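Putative diflavin flavoprotein A 5 (Nostoc sp. PCC 7120, PDB 4FEK) probably passes electrons from NADH to oxygen, reducing it to water, the fragment here being its N-terminal metallo-beta-lactamase-like domain of flavodiiron type. Local coordinates at residues A70-T74 / V75-K79; F108-S111 / L112-G116. One frame throughout, in Å; residues are numbered along the deposited sequence.

Interaction 1 of 2, residues A70-T74 / V75-K79; sequences ALQQT and VNLKK
The C-terminal part of helix 61-74 and the short loop that carries the chain into strand 80-84 meet here, the link between helix and next strand in the alpha/beta metallo-beta-lactamase fold. L71 and V75 supply the main bond: V75 N donates to L71 O at 2.8 Å, with an N-H...O angle of 162°. T74 N donates to the same oxygen, so two amides grip L71 O. Between the two strips of chain a water donates to Q72 O at 2.6 Å and to V75 O, bridging two carbonyl oxygens that stand close together without bonding each other.

L71, V75 and L77 make the apolar side of the contact, with the CG of Q72 at its margin. CG of L71 is anti to the backbone N (chi1 179°), which carries its branches across to the loop: CD1 meets V75 CG2 at 3.9 Å, while CG and CD2 both touch CD2 of L77. The other branch of L77, CD1, rests on the aliphatic part of Q72, 4.0 Å from its CG, the two side chains crossing at about a right angle. T74 turns its hydroxyl back into the helix, where OG1 donates to A70 O at 2.7 Å, from a position tilted 35° out of the carbonyl plane. Further on, N76 OD1 accepts from K78 N at 3.0 Å, an Asx turn at the start of the 3-10 segment 77-79.

Around this junction, L71 and L77 reach L99 and L102 of helix 93-102, respectively, V75 packs on V47 and E49 of strand 41-49, and T74 lies against strands 8-15 and 18-25.

Interaction 2 of 2, residues F108-S111 / L112-G116; sequences FVCS and LPAAG
Leaving strand 107-111, the backbone turns near S111 and L112 into helix 112-121, and the short axes of strand and helix run at 121° to each other with a closest approach of 5.3 Å. This is the strand-to-helix turn of a beta-alpha-beta unit, whose second strand is 129-132. The first turn of the helix is pinned to the strand end by A114 N, which donates to S111 O at 2.8 Å with an N-H...O angle of 154°. A115 N follows with a bond to L112 O at 3.0 Å. P113 N also lies near S111 O but has no hydrogen to give.

Behind this turn the side chains pack back on the strand. C110 CB meets the methyl of A114 at 3.8 Å, and SG, set between the backbone N and the carbonyl carbon (chi1 57°), is thereby directed at the helix, where it lies near A115 N and 4.2 Å from A115 CB. The methyl of A114 also touches S111 O and reaches F88 and A158 in neighbouring loops, while C110 rests against I129 of strand 129-132.

S111 extends its hydroxyl anti to its own amide nitrogen, towards the CD end of the proline ring, with OG 3.3 Å from P113 CD. A water joins this hydroxyl to the backbone amide of L112: it donates to S111 OG and accepts from L112 N, each at 2.8 Å.

In the fold
Taken from the N terminus, interaction 1 comes first, closing the short loop by which the chain leaves helix 61-74 for strand 80-84. Interaction 2 follows after strand 80-84 and helix 93-102, at the end of strand 107-111, the opposite kind of junction, where a strand gives way to helix 112-121. The two are in series, neither nested nor crossed, and their centres lie 24 Å apart, with the nearest atoms about 11 Å apart and no touch. They nevertheless serve one sheet: 80-84 and 107-111 are adjacent parallel strands, joined by backbone hydrogen bonds from V109 to V83 and to L85 just beyond the strand. Helix 93-102 connects those strands and lies along the chain between the contacts.

Interaction 1 of 2, residues A70-T74 / V75-K79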
# COMPACT_ATOMS: atom_id res chain seq x y z
N ALA A 70 -0.59 -16.12 -7.95
CA ALA A 70 0.80 -15.78 -7.66
C ALA A 70 1.14 -15.93 -6.16
O ALA A 70 2.23 -16.40 -5.79
CB ALA A 70 1.13 -14.36 -8.15
N LEU A 71 0.20 -15.55 -5.31
CA LEU A 71 0.44 -15.57 -3.87
C LEU A 71 0.59 -17.03 -3.43
O LEU A 71 1.48 -17.37 -2.66
CB LEU A 71 -0.73 -14.90 -3.14
CG LEU A 71 -0.63 -14.88 -1.62
CD1 LEU A 71 0.55 -14.04 -1.21
CD2 LEU A 71 -1.94 -14.39 -0.99
N GLN A 72 -0.29 -17.89 -3.96
CA GLN A 72 -0.23 -19.33 -3.69
C GLN A 72 1.09 -19.95 -4.14
O GLN A 72 1.55 -20.92 -3.54
CB GLN A 72 -1.38 -20.06 -4.38
CG GLN A 72 -2.50 -20.48 -3.45
CD GLN A 72 -3.46 -21.49 -4.08
OE1 GLN A 72 -3.29 -21.90 -5.23
NE2 GLN A 72 -4.47 -21.89 -3.32
N GLN A 73 1.68 -19.40 -5.18
CA GLN A 73 2.98 -19.89 -5.64
C GLN A 73 4.12 -19.38 -4.78
O GLN A 73 5.20 -19.94 -4.81
CB GLN A 73 3.20 -19.56 -7.12
CG GLN A 73 2.16 -20.24 -8.03
CD GLN A 73 2.25 -19.78 -9.48
OE1 GLN A 73 3.06 -18.93 -9.84
NE2 GLN A 73 1.40 -20.36 -10.33
N THR A 74 3.88 -18.32 -4.00
CA THR A 74 4.93 -17.70 -3.21
C THR A 74 4.92 -18.12 -1.74
O THR A 74 5.96 -18.28 -1.11
CB THR A 74 4.79 -16.16 -3.25
OG1 THR A 74 4.61 -15.73 -4.60
CG2 THR A 74 6.02 -15.50 -2.65
N VAL A 75 3.74 -18.26 -1.17
CA VAL A 75 3.63 -18.57 0.24
C VAL A 75 2.58 -19.66 0.47
O VAL A 75 1.65 -19.82 -0.33
CB VAL A 75 3.26 -17.32 1.09
CG1 VAL A 75 4.03 -16.09 0.61
CG2 VAL A 75 1.81 -17.04 1.01
N ASN A 76 2.73 -20.38 1.57
CA ASN A 76 1.77 -21.39 1.98
C ASN A 76 0.67 -20.66 2.72
O ASN A 76 0.91 -20.13 3.81
CB ASN A 76 2.45 -22.42 2.89
CG ASN A 76 1.52 -23.52 3.36
OD1 ASN A 76 0.30 -23.44 3.20
ND2 ASN A 76 2.09 -24.56 3.96
N LEU A 77 -0.53 -20.63 2.15
CA LEU A 77 -1.60 -19.84 2.73
C LEU A 77 -2.01 -20.33 4.12
O LEU A 77 -2.61 -19.59 4.90
CB LEU A 77 -2.81 -19.75 1.80
CG LEU A 77 -2.53 -19.07 0.45
CD1 LEU A 77 -3.82 -18.61 -0.21
CD2 LEU A 77 -1.59 -17.91 0.59
N LYS A 78 -1.67 -21.57 4.44
CA LYS A 78 -1.98 -22.06 5.78
C LYS A 78 -1.01 -21.50 6.82
O LYS A 78 -1.25 -21.59 8.02
CB LYS A 78 -2.02 -23.59 5.81
CG LYS A 78 -3.27 -24.16 5.15
CD LYS A 78 -4.52 -23.46 5.68
CE LYS A 78 -4.78 -23.82 7.15
NZ LYS A 78 -5.84 -22.97 7.77
N LYS A 79 0.06 -20.89 6.34
CA LYS A 79 1.08 -20.29 7.19
C LYS A 79 0.91 -18.77 7.32
O LYS A 79 1.73 -18.08 7.93
CB LYS A 79 2.47 -20.60 6.64
CG LYS A 79 3.20 -21.71 7.38
CD LYS A 79 3.79 -22.74 6.43
CE LYS A 79 4.88 -22.15 5.54
NZ LYS A 79 5.45 -23.20 4.64
O HOH W 1 1.17 -22.36 -1.38

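Interaction 2 of 2, residues F108-S111 / L112-G116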
# COMPACT_ATOMS: atom_id res chain seq x y z
N PHE A 108 -6.73 -9.60 10.40
CA PHE A 108 -6.68 -8.32 9.72
C PHE A 108 -6.06 -7.27 10.64
O PHE A 108 -6.42 -7.18 11.82
CB PHE A 108 -8.08 -7.90 9.27
CG PHE A 108 -8.60 -8.72 8.14
CD1 PHE A 108 -9.45 -9.79 8.36
CD2 PHE A 108 -8.18 -8.45 6.84
CE1 PHE A 108 -9.91 -10.56 7.31
CE2 PHE A 108 -8.63 -9.22 5.79
CZ PHE A 108 -9.50 -10.28 6.02
N VAL A 109 -5.12 -6.51 10.09
CA VAL A 109 -4.43 -5.46 10.83
C VAL A 109 -4.72 -4.16 10.08
O VAL A 109 -4.46 -4.04 8.88
CB VAL A 109 -2.91 -5.72 10.90
CG1 VAL A 109 -2.20 -4.57 11.66
CG2 VAL A 109 -2.62 -7.06 11.56
N CYS A 110 -5.34 -3.22 10.76
CA CYS A 110 -5.77 -2.01 10.09
C CYS A 110 -5.77 -0.86 11.07
O CYS A 110 -5.63 -1.05 12.27
CB CYS A 110 -7.19 -2.18 9.51
SG CYS A 110 -8.46 -2.63 10.74
N SER A 111 -5.93 0.34 10.53
CA SER A 111 -6.16 1.48 11.38
C SER A 111 -7.60 1.37 11.87
O SER A 111 -8.50 0.86 11.17
CB SER A 111 -5.93 2.80 10.62
OG SER A 111 -6.18 3.90 11.48
N LEU A 112 -7.81 1.83 13.10
CA LEU A 112 -9.09 1.75 13.79
C LEU A 112 -10.34 2.10 12.95
O LEU A 112 -11.33 1.36 13.01
CB LEU A 112 -9.01 2.62 15.06
CG LEU A 112 -9.93 2.36 16.25
CD1 LEU A 112 -11.23 3.11 16.07
CD2 LEU A 112 -10.19 0.88 16.43
N PRO A 113 -10.32 3.19 12.16
CA PRO A 113 -11.54 3.48 11.39
C PRO A 113 -11.91 2.42 10.35
O PRO A 113 -13.05 2.46 9.90
CB PRO A 113 -11.21 4.80 10.69
CG PRO A 113 -10.19 5.44 11.57
CD PRO A 113 -9.37 4.32 12.11
N ALA A 114 -11.00 1.51 9.97
CA ALA A 114 -11.34 0.45 9.04
C ALA A 114 -11.98 -0.78 9.72
O ALA A 114 -12.59 -1.62 9.05
CB ALA A 114 -10.09 -0.01 8.26
N ALA A 115 -11.83 -0.89 11.04
CA ALA A 115 -12.28 -2.10 11.73
C ALA A 115 -13.80 -2.31 11.60
O ALA A 115 -14.26 -3.43 11.33
CB ALA A 115 -11.85 -2.10 13.19
N GLY A 116 -14.55 -1.23 11.76
CA GLY A 116 -16.00 -1.27 11.65
C GLY A 116 -16.48 -1.63 10.25
O GLY A 116 -17.36 -2.48 10.10
O HOH W 2 -5.74 3.42 14.16